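Long-range contacts in solute carrier family 15 member 1 (Mus musculus, PDB 5A9D), which probably takes up di- and tripeptides together with protons in the small intestine, and is represented here by its extracellular, immunoglobulin-like region: residues 4-9 with 35-40; 15-20 with 73-78; 64-69 with 83-88; 100-105 with 124-129; 116-121 with 130-135. One frame throughout, in Å; residues are numbered along the deposited sequence.

Contact 1. Residues 4-9 with 35-40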
# COMPACT_ATOMS: atom_id res chain seq x y z
N GLN A 4 17.68 3.82 -2.73
CA GLN A 4 17.52 4.63 -1.52
C GLN A 4 16.14 4.44 -0.83
O GLN A 4 15.11 4.23 -1.49
CB GLN A 4 17.86 6.12 -1.72
CG GLN A 4 16.81 6.97 -2.44
CD GLN A 4 17.17 8.44 -2.57
OE1 GLN A 4 16.36 9.34 -2.26
NE2 GLN A 4 18.39 8.73 -3.01
N VAL A 5 16.18 4.41 0.48
CA VAL A 5 15.02 4.23 1.34
C VAL A 5 14.78 5.57 2.05
O VAL A 5 15.73 6.17 2.56
CB VAL A 5 15.31 3.06 2.33
CG1 VAL A 5 14.33 3.05 3.51
CG2 VAL A 5 15.25 1.71 1.60
N GLN A 6 13.55 6.10 1.97
CA GLN A 6 13.23 7.36 2.65
C GLN A 6 12.37 7.03 3.86
O GLN A 6 11.42 6.24 3.76
CB GLN A 6 12.54 8.35 1.72
CG GLN A 6 13.50 9.08 0.75
CD GLN A 6 12.78 10.02 -0.20
OE1 GLN A 6 11.70 10.52 0.09
NE2 GLN A 6 13.32 10.27 -1.39
N ILE A 7 12.76 7.57 5.03
CA ILE A 7 12.07 7.33 6.29
C ILE A 7 11.81 8.64 7.04
O ILE A 7 12.74 9.40 7.30
CB ILE A 7 12.85 6.33 7.21
CG1 ILE A 7 13.24 5.04 6.45
CG2 ILE A 7 12.05 6.02 8.51
CD1 ILE A 7 14.32 4.14 7.13
N LYS A 8 10.57 8.83 7.45
CA LYS A 8 10.11 9.95 8.29
C LYS A 8 9.70 9.29 9.60
O LYS A 8 9.16 8.19 9.58
CB LYS A 8 8.90 10.63 7.62
CG LYS A 8 8.16 11.66 8.45
CD LYS A 8 6.71 11.55 8.08
CE LYS A 8 6.14 12.82 7.53
NZ LYS A 8 4.88 12.53 6.83
N VAL A 9 9.99 9.92 10.72
CA VAL A 9 9.59 9.34 12.02
C VAL A 9 8.46 10.19 12.59
O VAL A 9 8.56 11.41 12.56
CB VAL A 9 10.77 9.23 13.02
CG1 VAL A 9 10.34 8.52 14.33
CG2 VAL A 9 11.97 8.53 12.38
N ASP A 35 10.76 16.76 10.18
CA ASP A 35 10.27 17.67 9.13
C ASP A 35 10.52 17.16 7.72
O ASP A 35 9.84 17.60 6.79
CB ASP A 35 10.80 19.11 9.31
CG ASP A 35 12.25 19.28 9.75
OD1 ASP A 35 13.11 18.48 9.30
OD2 ASP A 35 12.53 20.26 10.50
N THR A 36 11.48 16.23 7.56
CA THR A 36 11.82 15.67 6.26
C THR A 36 11.87 14.15 6.34
O THR A 36 11.85 13.55 7.43
CB THR A 36 13.21 16.18 5.77
OG1 THR A 36 14.24 15.63 6.60
CG2 THR A 36 13.31 17.71 5.67
N PHE A 37 11.96 13.53 5.17
CA PHE A 37 12.20 12.12 5.04
C PHE A 37 13.73 12.04 5.05
O PHE A 37 14.38 12.80 4.33
CB PHE A 37 11.66 11.61 3.69
CG PHE A 37 10.17 11.31 3.69
CD1 PHE A 37 9.69 10.09 4.15
CD2 PHE A 37 9.26 12.26 3.23
CE1 PHE A 37 8.31 9.84 4.19
CE2 PHE A 37 7.89 11.99 3.23
CZ PHE A 37 7.43 10.78 3.71
N MET A 38 14.29 11.21 5.90
CA MET A 38 15.74 10.98 5.89
C MET A 38 15.99 9.89 4.84
O MET A 38 15.17 8.99 4.70
CB MET A 38 16.20 10.54 7.27
CG MET A 38 16.08 11.66 8.29
SD MET A 38 16.11 11.00 9.95
CE MET A 38 14.46 10.38 10.09
N THR A 39 17.09 10.00 4.08
CA THR A 39 17.44 9.08 3.01
C THR A 39 18.61 8.17 3.38
O THR A 39 19.59 8.64 3.93
CB THR A 39 17.73 9.89 1.74
OG1 THR A 39 16.61 10.74 1.45
CG2 THR A 39 18.01 9.02 0.55
N PHE A 40 18.53 6.88 3.04
CA PHE A 40 19.59 5.88 3.34
C PHE A 40 19.77 4.93 2.19
O PHE A 40 18.80 4.65 1.49
CB PHE A 40 19.18 5.04 4.57
CG PHE A 40 18.84 5.83 5.81
CD1 PHE A 40 19.84 6.18 6.72
CD2 PHE A 40 17.53 6.22 6.07
CE1 PHE A 40 19.53 6.91 7.87
CE2 PHE A 40 17.22 6.97 7.23
CZ PHE A 40 18.23 7.32 8.11

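Contact 2. Residues 15-20 with 73-78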
# COMPACT_ATOMS: atom_id res chain seq x y z
N ASN A 15 5.71 10.49 25.26
CA ASN A 15 7.02 10.88 25.79
C ASN A 15 8.05 11.06 24.65
O ASN A 15 7.76 10.80 23.48
CB ASN A 15 7.50 9.85 26.87
CG ASN A 15 7.89 8.46 26.37
OD1 ASN A 15 7.71 8.08 25.20
ND2 ASN A 15 8.41 7.64 27.27
N ASN A 16 9.27 11.48 25.02
CA ASN A 16 10.38 11.62 24.08
C ASN A 16 10.84 10.24 23.63
O ASN A 16 10.98 9.36 24.46
CB ASN A 16 11.56 12.33 24.75
CG ASN A 16 11.36 13.81 24.98
OD1 ASN A 16 10.43 14.44 24.46
ND2 ASN A 16 12.21 14.37 25.80
N MET A 17 11.06 10.06 22.33
CA MET A 17 11.55 8.80 21.81
C MET A 17 12.68 9.05 20.87
O MET A 17 12.71 10.09 20.21
CB MET A 17 10.43 8.00 21.12
CG MET A 17 9.47 7.42 22.12
SD MET A 17 8.26 6.38 21.33
CE MET A 17 9.26 4.90 21.10
N THR A 18 13.59 8.09 20.78
CA THR A 18 14.76 8.18 19.94
C THR A 18 14.81 7.00 18.95
O THR A 18 14.60 5.84 19.33
CB THR A 18 16.06 8.20 20.80
OG1 THR A 18 16.01 9.28 21.74
CG2 THR A 18 17.30 8.32 19.97
N VAL A 19 15.13 7.31 17.69
CA VAL A 19 15.35 6.32 16.65
C VAL A 19 16.80 6.45 16.27
O VAL A 19 17.25 7.53 15.85
CB VAL A 19 14.42 6.53 15.42
CG1 VAL A 19 14.72 5.46 14.37
CG2 VAL A 19 12.95 6.46 15.85
N HIS A 20 17.55 5.36 16.44
CA HIS A 20 18.97 5.30 16.15
C HIS A 20 19.16 4.64 14.80
O HIS A 20 18.92 3.45 14.64
CB HIS A 20 19.76 4.52 17.23
CG HIS A 20 19.55 5.02 18.63
ND1 HIS A 20 20.44 5.90 19.21
CD2 HIS A 20 18.58 4.71 19.53
CE1 HIS A 20 19.99 6.11 20.44
NE2 HIS A 20 18.88 5.41 20.68
N LEU A 73 7.84 5.81 9.89
CA LEU A 73 8.09 4.98 11.04
C LEU A 73 7.28 5.57 12.20
O LEU A 73 7.64 6.63 12.76
CB LEU A 73 9.60 4.88 11.36
CG LEU A 73 9.99 4.06 12.62
CD1 LEU A 73 9.62 2.56 12.49
CD2 LEU A 73 11.48 4.20 12.93
N LEU A 74 6.17 4.91 12.54
CA LEU A 74 5.35 5.36 13.67
C LEU A 74 6.01 4.79 14.91
O LEU A 74 6.37 3.63 14.90
CB LEU A 74 3.90 4.83 13.59
CG LEU A 74 2.99 5.34 12.47
CD1 LEU A 74 1.66 4.61 12.54
CD2 LEU A 74 2.72 6.83 12.62
N VAL A 75 6.24 5.63 15.95
CA VAL A 75 6.83 5.18 17.23
C VAL A 75 5.94 5.64 18.40
O VAL A 75 5.33 6.72 18.33
CB VAL A 75 8.33 5.59 17.43
CG1 VAL A 75 9.23 4.97 16.35
CG2 VAL A 75 8.53 7.11 17.47
N TRP A 76 5.83 4.82 19.45
CA TRP A 76 5.05 5.14 20.65
C TRP A 76 5.60 4.38 21.86
O TRP A 76 6.38 3.43 21.69
CB TRP A 76 3.52 4.95 20.46
CG TRP A 76 3.06 3.55 20.19
CD1 TRP A 76 2.48 2.70 21.09
CD2 TRP A 76 3.03 2.87 18.92
NE1 TRP A 76 2.11 1.53 20.47
CE2 TRP A 76 2.46 1.60 19.14
CE3 TRP A 76 3.46 3.21 17.62
CZ2 TRP A 76 2.33 0.65 18.12
CZ3 TRP A 76 3.31 2.29 16.61
CH2 TRP A 76 2.77 1.01 16.86
N ASN A 77 5.28 4.84 23.05
CA ASN A 77 5.74 4.25 24.31
C ASN A 77 5.01 2.92 24.64
O ASN A 77 3.80 2.84 24.42
CB ASN A 77 5.57 5.27 25.44
CG ASN A 77 4.13 5.63 25.75
OD1 ASN A 77 3.44 6.28 24.95
ND2 ASN A 77 3.65 5.21 26.91
N PRO A 78 5.70 1.85 25.14
CA PRO A 78 7.13 1.71 25.48
C PRO A 78 7.95 1.02 24.37
O PRO A 78 8.00 -0.21 24.31
CB PRO A 78 7.08 0.84 26.75
CG PRO A 78 5.76 0.06 26.66
CD PRO A 78 4.98 0.61 25.48

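Contact 3. Residues 64-69 with 83-88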
# COMPACT_ATOMS: atom_id res chain seq x y z
N ASP A 64 11.74 -4.17 7.22
CA ASP A 64 10.66 -4.09 6.26
C ASP A 64 10.70 -2.70 5.62
O ASP A 64 9.79 -1.89 5.81
CB ASP A 64 9.30 -4.51 6.88
CG ASP A 64 8.56 -3.50 7.75
OD1 ASP A 64 8.89 -3.40 8.95
OD2 ASP A 64 7.57 -2.92 7.26
N PHE A 65 11.82 -2.42 4.89
CA PHE A 65 11.95 -1.19 4.12
C PHE A 65 12.24 -1.54 2.68
O PHE A 65 13.11 -2.35 2.41
CB PHE A 65 13.02 -0.27 4.68
CG PHE A 65 12.72 0.22 6.07
CD1 PHE A 65 11.85 1.28 6.28
CD2 PHE A 65 13.31 -0.38 7.17
CE1 PHE A 65 11.57 1.73 7.57
CE2 PHE A 65 13.03 0.06 8.46
CZ PHE A 65 12.18 1.13 8.65
N GLU A 66 11.48 -0.96 1.75
CA GLU A 66 11.67 -1.21 0.33
C GLU A 66 12.48 -0.09 -0.30
O GLU A 66 12.18 1.09 -0.10
CB GLU A 66 10.33 -1.34 -0.39
CG GLU A 66 9.51 -2.54 -0.00
CD GLU A 66 8.43 -2.86 -1.02
OE1 GLU A 66 7.36 -2.21 -0.99
OE2 GLU A 66 8.72 -3.69 -1.92
N GLN A 67 13.47 -0.45 -1.11
CA GLN A 67 14.24 0.59 -1.80
C GLN A 67 13.37 1.27 -2.87
O GLN A 67 12.44 0.65 -3.41
CB GLN A 67 15.57 0.06 -2.38
CG GLN A 67 15.45 -1.25 -3.15
CD GLN A 67 16.77 -1.96 -3.22
OE1 GLN A 67 17.71 -1.48 -3.84
NE2 GLN A 67 16.84 -3.14 -2.64
N GLY A 68 13.60 2.57 -3.06
CA GLY A 68 12.84 3.39 -3.98
C GLY A 68 11.53 3.89 -3.39
O GLY A 68 10.75 4.54 -4.09
N HIS A 69 11.29 3.57 -2.08
CA HIS A 69 10.06 3.94 -1.39
C HIS A 69 10.25 4.80 -0.17
O HIS A 69 11.30 4.75 0.48
CB HIS A 69 9.26 2.68 -1.02
CG HIS A 69 8.77 1.92 -2.20
ND1 HIS A 69 9.64 1.18 -3.01
CD2 HIS A 69 7.51 1.78 -2.68
CE1 HIS A 69 8.89 0.65 -3.96
NE2 HIS A 69 7.60 0.98 -3.79
N VAL A 83 5.94 0.32 10.70
CA VAL A 83 6.43 0.90 9.45
C VAL A 83 5.22 1.02 8.55
O VAL A 83 4.55 0.04 8.30
CB VAL A 83 7.57 0.09 8.79
CG1 VAL A 83 8.00 0.71 7.45
CG2 VAL A 83 8.77 -0.04 9.74
N VAL A 84 4.93 2.24 8.09
CA VAL A 84 3.82 2.56 7.19
C VAL A 84 4.43 2.91 5.82
O VAL A 84 5.37 3.68 5.73
CB VAL A 84 2.98 3.75 7.79
CG1 VAL A 84 1.95 4.29 6.78
CG2 VAL A 84 2.29 3.31 9.08
N LYS A 85 3.90 2.31 4.78
CA LYS A 85 4.32 2.54 3.39
C LYS A 85 3.76 3.87 2.88
O LYS A 85 2.56 4.11 2.98
CB LYS A 85 3.84 1.38 2.53
CG LYS A 85 4.81 0.21 2.55
CD LYS A 85 4.22 -1.01 1.84
CE LYS A 85 5.26 -2.08 1.64
NZ LYS A 85 4.64 -3.35 1.19
N ASP A 86 4.63 4.75 2.37
CA ASP A 86 4.23 6.09 1.91
C ASP A 86 4.37 6.30 0.39
O ASP A 86 4.32 7.45 -0.08
CB ASP A 86 5.02 7.18 2.65
CG ASP A 86 4.70 7.49 4.09
OD1 ASP A 86 3.85 6.77 4.69
OD2 ASP A 86 5.31 8.42 4.64
N GLY A 87 4.59 5.22 -0.34
CA GLY A 87 4.72 5.32 -1.79
C GLY A 87 6.13 5.57 -2.30
O GLY A 87 7.12 5.39 -1.59
N LEU A 88 6.23 5.95 -3.56
CA LEU A 88 7.50 6.12 -4.24
C LEU A 88 8.29 7.33 -3.83
O LEU A 88 7.71 8.36 -3.47
CB LEU A 88 7.28 6.11 -5.75
CG LEU A 88 6.67 4.83 -6.33
CD1 LEU A 88 6.47 5.00 -7.80
CD2 LEU A 88 7.57 3.65 -6.15
O HOH W 1 4.95 -1.75 5.89

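Contact 4. Residues 100-105 with 124-129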
# COMPACT_ATOMS: atom_id res chain seq x y z
N ARG A 100 4.66 -3.88 -12.33
CA ARG A 100 4.70 -4.63 -11.08
C ARG A 100 4.86 -6.11 -11.45
O ARG A 100 4.58 -6.51 -12.58
CB ARG A 100 3.45 -4.38 -10.21
CG ARG A 100 2.19 -4.98 -10.81
CD ARG A 100 1.07 -4.96 -9.81
NE ARG A 100 -0.15 -5.38 -10.47
CZ ARG A 100 -1.36 -5.22 -9.96
NH1 ARG A 100 -1.52 -4.68 -8.76
NH2 ARG A 100 -2.43 -5.59 -10.66
N PHE A 101 5.39 -6.89 -10.53
CA PHE A 101 5.61 -8.31 -10.76
C PHE A 101 4.76 -9.13 -9.80
O PHE A 101 4.57 -8.75 -8.66
CB PHE A 101 7.09 -8.67 -10.57
CG PHE A 101 7.93 -8.17 -11.72
CD1 PHE A 101 8.44 -6.87 -11.73
CD2 PHE A 101 8.16 -8.98 -12.84
CE1 PHE A 101 9.17 -6.40 -12.83
CE2 PHE A 101 8.92 -8.52 -13.92
CZ PHE A 101 9.40 -7.23 -13.92
N VAL A 102 4.24 -10.26 -10.30
CA VAL A 102 3.46 -11.18 -9.51
C VAL A 102 4.27 -12.47 -9.48
O VAL A 102 4.62 -13.00 -10.54
CB VAL A 102 2.01 -11.39 -10.04
CG1 VAL A 102 1.33 -12.62 -9.39
CG2 VAL A 102 1.16 -10.14 -9.83
N ASN A 103 4.52 -12.99 -8.28
CA ASN A 103 5.26 -14.23 -8.12
C ASN A 103 4.30 -15.38 -7.91
O ASN A 103 3.53 -15.34 -6.97
CB ASN A 103 6.25 -14.09 -6.95
CG ASN A 103 7.03 -15.34 -6.66
OD1 ASN A 103 7.22 -16.19 -7.52
ND2 ASN A 103 7.57 -15.45 -5.46
N THR A 104 4.33 -16.41 -8.78
CA THR A 104 3.47 -17.59 -8.57
C THR A 104 4.29 -18.78 -8.04
O THR A 104 3.74 -19.84 -7.82
CB THR A 104 2.67 -17.98 -9.82
OG1 THR A 104 3.56 -18.56 -10.78
CG2 THR A 104 1.91 -16.81 -10.42
N LEU A 105 5.60 -18.58 -7.82
CA LEU A 105 6.49 -19.64 -7.35
C LEU A 105 6.35 -19.82 -5.85
O LEU A 105 5.82 -18.94 -5.19
CB LEU A 105 7.95 -19.34 -7.75
CG LEU A 105 8.19 -18.97 -9.22
CD1 LEU A 105 9.63 -18.57 -9.43
CD2 LEU A 105 7.77 -20.09 -10.17
N HIS A 124 2.67 -16.03 -4.54
CA HIS A 124 1.30 -15.62 -4.92
C HIS A 124 0.99 -14.22 -4.42
O HIS A 124 -0.06 -13.96 -3.84
CB HIS A 124 0.27 -16.67 -4.51
CG HIS A 124 0.49 -17.99 -5.17
ND1 HIS A 124 1.23 -18.99 -4.56
CD2 HIS A 124 0.06 -18.43 -6.38
CE1 HIS A 124 1.20 -20.02 -5.40
NE2 HIS A 124 0.53 -19.72 -6.51
N ASN A 125 1.94 -13.33 -4.64
CA ASN A 125 1.84 -11.96 -4.23
C ASN A 125 2.34 -11.01 -5.33
O ASN A 125 3.06 -11.42 -6.24
CB ASN A 125 2.60 -11.76 -2.93
CG ASN A 125 2.13 -10.58 -2.13
OD1 ASN A 125 1.22 -9.81 -2.53
ND2 ASN A 125 2.76 -10.39 -0.99
N ALA A 126 1.92 -9.74 -5.24
CA ALA A 126 2.32 -8.73 -6.20
C ALA A 126 3.20 -7.71 -5.52
O ALA A 126 2.98 -7.37 -4.36
CB ALA A 126 1.08 -8.03 -6.76
N SER A 127 4.16 -7.17 -6.27
CA SER A 127 4.98 -6.06 -5.81
C SER A 127 4.15 -4.80 -6.09
O SER A 127 3.14 -4.85 -6.81
CB SER A 127 6.24 -5.99 -6.68
OG SER A 127 5.95 -5.63 -8.03
N GLY A 128 4.63 -3.66 -5.63
CA GLY A 128 4.04 -2.39 -6.02
C GLY A 128 4.58 -2.07 -7.40
O GLY A 128 5.45 -2.78 -7.91
N TYR A 129 4.04 -1.04 -8.05
CA TYR A 129 4.55 -0.63 -9.35
C TYR A 129 5.79 0.27 -9.14
O TYR A 129 5.82 1.07 -8.21
CB TYR A 129 3.51 0.22 -10.11
CG TYR A 129 2.28 -0.52 -10.60
CD1 TYR A 129 2.28 -1.17 -11.83
CD2 TYR A 129 1.10 -0.53 -9.85
CE1 TYR A 129 1.14 -1.83 -12.31
CE2 TYR A 129 -0.05 -1.18 -10.33
CZ TYR A 129 -0.02 -1.84 -11.55
OH TYR A 129 -1.12 -2.48 -12.05
O HOH W 2 0.57 -3.70 -6.74

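Contact 5. Residues 116-121 with 130-135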
# COMPACT_ATOMS: atom_id res chain seq x y z
N LYS A 116 16.34 -0.44 -10.97
CA LYS A 116 15.30 -0.59 -9.93
C LYS A 116 15.22 -2.04 -9.45
O LYS A 116 15.62 -2.94 -10.19
CB LYS A 116 13.94 -0.04 -10.40
CG LYS A 116 14.04 1.49 -10.61
CD LYS A 116 12.71 2.11 -10.94
CE LYS A 116 12.84 3.62 -11.08
NZ LYS A 116 13.35 3.99 -12.41
N VAL A 117 14.79 -2.26 -8.21
CA VAL A 117 14.75 -3.58 -7.59
C VAL A 117 13.37 -3.81 -6.99
O VAL A 117 12.79 -2.92 -6.38
CB VAL A 117 15.87 -3.74 -6.49
CG1 VAL A 117 15.89 -5.15 -5.90
CG2 VAL A 117 17.24 -3.40 -7.03
N TYR A 118 12.89 -5.03 -7.11
CA TYR A 118 11.68 -5.55 -6.52
C TYR A 118 12.22 -6.74 -5.74
O TYR A 118 12.41 -7.82 -6.30
CB TYR A 118 10.71 -6.04 -7.58
CG TYR A 118 10.27 -5.02 -8.61
CD1 TYR A 118 11.03 -4.77 -9.74
CD2 TYR A 118 9.02 -4.41 -8.52
CE1 TYR A 118 10.60 -3.87 -10.72
CE2 TYR A 118 8.56 -3.54 -9.51
CZ TYR A 118 9.34 -3.30 -10.63
OH TYR A 118 8.88 -2.47 -11.60
N GLU A 119 12.51 -6.52 -4.48
CA GLU A 119 13.15 -7.51 -3.63
C GLU A 119 12.19 -8.40 -2.91
O GLU A 119 11.23 -7.92 -2.31
CB GLU A 119 14.12 -6.83 -2.64
CG GLU A 119 15.18 -7.80 -2.11
CD GLU A 119 16.50 -7.16 -1.73
OE1 GLU A 119 16.60 -6.68 -0.58
OE2 GLU A 119 17.43 -7.13 -2.57
N ASN A 120 12.49 -9.72 -2.94
CA ASN A 120 11.76 -10.76 -2.21
C ASN A 120 10.25 -10.69 -2.34
O ASN A 120 9.54 -10.59 -1.34
CB ASN A 120 12.18 -10.74 -0.73
CG ASN A 120 13.63 -11.05 -0.49
OD1 ASN A 120 14.28 -11.76 -1.26
ND2 ASN A 120 14.15 -10.55 0.62
N VAL A 121 9.75 -10.69 -3.58
CA VAL A 121 8.31 -10.72 -3.82
C VAL A 121 7.87 -12.11 -3.36
O VAL A 121 8.35 -13.12 -3.87
CB VAL A 121 7.91 -10.44 -5.29
CG1 VAL A 121 6.39 -10.40 -5.44
CG2 VAL A 121 8.53 -9.14 -5.79
N GLN A 130 6.72 0.23 -10.11
CA GLN A 130 7.86 1.14 -10.25
C GLN A 130 7.79 1.58 -11.71
O GLN A 130 7.21 0.86 -12.54
CB GLN A 130 9.18 0.49 -9.83
CG GLN A 130 9.20 0.21 -8.32
CD GLN A 130 10.56 -0.18 -7.82
OE1 GLN A 130 11.38 0.64 -7.50
NE2 GLN A 130 10.81 -1.46 -7.70
N PHE A 131 8.28 2.79 -12.01
CA PHE A 131 8.11 3.43 -13.31
C PHE A 131 9.39 3.58 -14.11
O PHE A 131 10.47 3.82 -13.57
CB PHE A 131 7.38 4.78 -13.13
CG PHE A 131 5.96 4.58 -12.60
CD1 PHE A 131 5.73 4.31 -11.27
CD2 PHE A 131 4.86 4.71 -13.44
CE1 PHE A 131 4.43 4.09 -10.79
CE2 PHE A 131 3.56 4.53 -12.96
CZ PHE A 131 3.35 4.18 -11.64
N PHE A 132 9.25 3.38 -15.43
CA PHE A 132 10.36 3.32 -16.38
C PHE A 132 10.06 4.09 -17.63
O PHE A 132 8.90 4.11 -18.06
CB PHE A 132 10.64 1.84 -16.78
CG PHE A 132 10.92 0.93 -15.60
CD1 PHE A 132 9.88 0.31 -14.92
CD2 PHE A 132 12.22 0.74 -15.15
CE1 PHE A 132 10.13 -0.44 -13.77
CE2 PHE A 132 12.47 -0.07 -14.04
CZ PHE A 132 11.43 -0.66 -13.36
N PRO A 133 11.09 4.66 -18.31
CA PRO A 133 10.84 5.31 -19.60
C PRO A 133 10.42 4.26 -20.64
O PRO A 133 10.71 3.06 -20.45
CB PRO A 133 12.20 5.93 -19.96
CG PRO A 133 12.98 5.94 -18.68
CD PRO A 133 12.53 4.72 -17.96
N SER A 134 9.76 4.67 -21.74
CA SER A 134 9.29 3.74 -22.78
C SER A 134 10.39 2.91 -23.45
O SER A 134 11.57 3.27 -23.40
CB SER A 134 8.49 4.47 -23.85
OG SER A 134 8.43 5.87 -23.67
N GLY A 135 9.98 1.82 -24.07
CA GLY A 135 10.87 0.95 -24.83
C GLY A 135 11.15 -0.36 -24.15
O GLY A 135 10.86 -0.52 -22.97
O HOH W 3 13.95 0.09 -6.71

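Contact 1. Residues 4-9 with 35-40
Gln4 has CG wedged between its backbone N and carbonyl carbon (chi1 77°), and the chain runs straight on from there, so its amide lies across Thr39; CG2 of Thr39, anti to its own backbone N, comes 3.3 Å from Gln4 OE1. Gln6 turns CG anti to its carbonyl carbon and lies alongside Thr39, pointing the same way. Its NE2 gives a long but straight bond of 3.3 Å to Gln4 OE1, in the plane of both amides, while its own OE1 is taken by Arg70. Beneath these polar chains run strand 4-11 and the outermost strand 32-41 of a four-stranded sheet in the first of two immunoglobulin-like domains. They are antiparallel: Val5 with Phe40 and Ile7 with Met38 are hydrogen-bonded pairs, and Gln6 with Thr39 is the non-hydrogen-bonded pair between them. Val5 N meets Phe40 O at 2.8 Å, nearly along the C=O axis, whereas Met38 N reaches Ile7 O, also at 2.8 Å, from above the carbonyl plane. The face bearing Ile7, Met38 and Phe40 is apolar: Ile7 CD1 touches Phe40 CD2 at 4.0 Å, and Phe40 stacks on Phe21. A bend at chi3 of Met38 (-78°) carries CE to 3.9 Å from Val9 CG2. Past the Gln6–Thr39 pair, Lys8 CB sits over one face of the Phe37 ring, 4.0 Å from its centroid, a CH-pi contact.

Contact 2. Residues 15-20 with 73-78
The Asn15 and Asn77 amides are turned 63° against each other, and the Trp76 indole stacks on His124 of the second subunit. The contact spans the inside of an immunoglobulin-like sandwich: strand 17-21 belongs to one sheet and strand 69-76 to the other. The axes of their segments pass 8.2 Å apart with no hydrogen bond across, and the contact is made by side chains reaching across. Val19 and Leu73 meet tip to tip, CG1 of Val19 being 3.8 Å from CD2 of Leu73, and the other Val19 branch, CG2, lies 4.0 Å from CG1 of Val75. Val9 packs on Val19, and Ile50 on Met17 and Val75. At the end of the sandwich two asparagines meet: Asn15 OD1 lies 3.5 Å from Asn77 CB and makes a weak hydrogen bond to Ser52, while Asn77 OD1 accepts from the backbone N of Asn14. Met17, with CG anti to its carbonyl carbon, sends its chain straight across and then bends at chi3 (78°). SD comes to lie against the Trp76 backbone, and Met17 CE, 3.8 Å from Val75 CB, ends just 3.3 Å from the carbonyl O of Trp76.

Contact 3. Residues 64-69 with 83-88
Val83 opens the contact by reaching tip to tip toward the Asp64 carboxylate, its CB 3.4 Å from Asp64 OD2. CG1, anti to the backbone N, comes 3.7 Å from CE1 of Phe65. A water ties the same two residues together by donating to Val83 O at 3.0 Å and to Asp64 OD2 at 3.2 Å. Two residues on, Lys85 extends its whole chain across Glu66; NZ stands 3.7 Å from Glu66 OE1, a long salt bridge at the surface. Asp86 turns its carboxylate the other way, to Thr72 and to Arg100 of the second subunit. Gly87 has backbone angles (phi 90°, psi -166°) at which a CB would jam against the preceding carbonyl O, and its own O makes a CA-H...O contact with His69. At Leu88, CD2 lies over one face of the His69 ring, 3.9 Å from its centroid, with Glu66 OE1 over the opposite face. That ring is fixed in rotation by His69 ND1, which bonds to Gln67 O at 2.9 Å, in the ring plane but above the carbonyl plane. Both residues belong to a type II beta turn from Glu66 to His69, closed by a weak bond from His69 N to Glu66 O. The turn leads from the loop after strand 58-60 into strand 69-76, which lies between strands 4-11 and 80-88 in the first domain, while Gln67 touches strand 116-121 of the second.

Contact 4. Residues 100-105 with 124-129
Ser127 OG is gripped by two hydrogen bonds. Ser127 OG accepts from Phe101 N at 2.9 Å, almost dead straight (173°), and donates to Gly128 O, also at 2.9 Å. The hydroxyl thus stands in for a backbone carbonyl, and chi1 of 67°, with OG between backbone N and carbonyl carbon, puts it there. Ser127 N answers with a 2.9 Å bond to Phe101 O. Further along, Asn103 N meets Asn125 O at 3.0 Å, nearly along the C=O axis. His124 and Asn125 both face Asn103 in a G1 beta bulge, and their two N-H groups make weak bonds to Asn103 O. Asn103 OD1 accepts from Leu105 N, an Asx turn that follows the strand. Val102 CG2 packs on Ala126 CB at 3.7 Å in the non-hydrogen-bonded pair. Arg100 runs extended from CG to NE over the Tyr129 ring: CG makes a CH-pi contact 4.0 Å from the centroid, and the guanidinium lies only 15° from parallel to the ring, with Tyr129 OH over its centre. The N-H groups of Arg100 work at the edge instead. NE bonds to Thr166, and Arg100 NH1 gives to a water at 3.1 Å, which donates a hydrogen bond to Ser127 O at 2.8 Å. NH1 also forms a salt bridge to Asp86 of the second subunit. Tyr129 OH bonds to Asp184. Strand 97-103 is flanked here by outermost strand 125-132 and, on its other side, by parallel strand 164-171, while Phe101 meets Tyr118 and Tyr139 of the facing sheet.

Contact 5. Residues 116-121 with 130-135
The Gln130 amide stands steeply on the Tyr118 ring, the two planes 72° apart, with NE2 3.4 Å above the ring and over its centre. Gln130 NE2 bonds to Val117 O at 2.8 Å, close to its own amide plane but approaching well above the plane of the carbonyl. Gln130 OE1, on the other branch, accepts from a water at 2.7 Å, and that water in turn takes the N-H of Val117 at 2.9 Å. A side-chain amide thus grips both backbone groups of one residue, one of them through water. No main-chain bonds join the two strands, 116-121 and 125-132, which are outermost strands of the two facing sheets in the second immunoglobulin-like domain; the axes of their segments pass 8.8 Å apart. The rings reach across tip to tip. Tyr118 OH points at the edge of Phe132, 3.2 Å from CE1, and bonds to Ile99 O. Lys116 slides past Gln130 in the opposite direction and meets the Phe132 ring tip to tip, with Lys116 CD 3.8 Å from Phe132 CE2. A bend at chi4 (81°) then turns Lys116 NZ onto Phe131 O at 3.1 Å, nearly along the C=O axis.

Overall arrangement
Contacts 1 and 4 are counterparts, each pairing the outermost strand of a sheet with its antiparallel neighbour through backbone bonds, one in each domain. Contacts 2 and 5 span the two sheets of a sandwich, contact 2 with apolar side chains well inside, contact 5 near an edge with an amide, a lysine and water. Contact 3, beside the middle of the chain, mixes a turn, a surface ion pair and a CH-pi contact. Contacts 1, 2 and 3 reach one sheet, with probable backbone hydrogen bonds from Leu73 to Lys8 and from Gly68 to Gln4. Leu88 of contact 3 touches Tyr129 and Phe131, linking the domains. Contacts 1 to 4 all touch the second subunit; contact 5 does not.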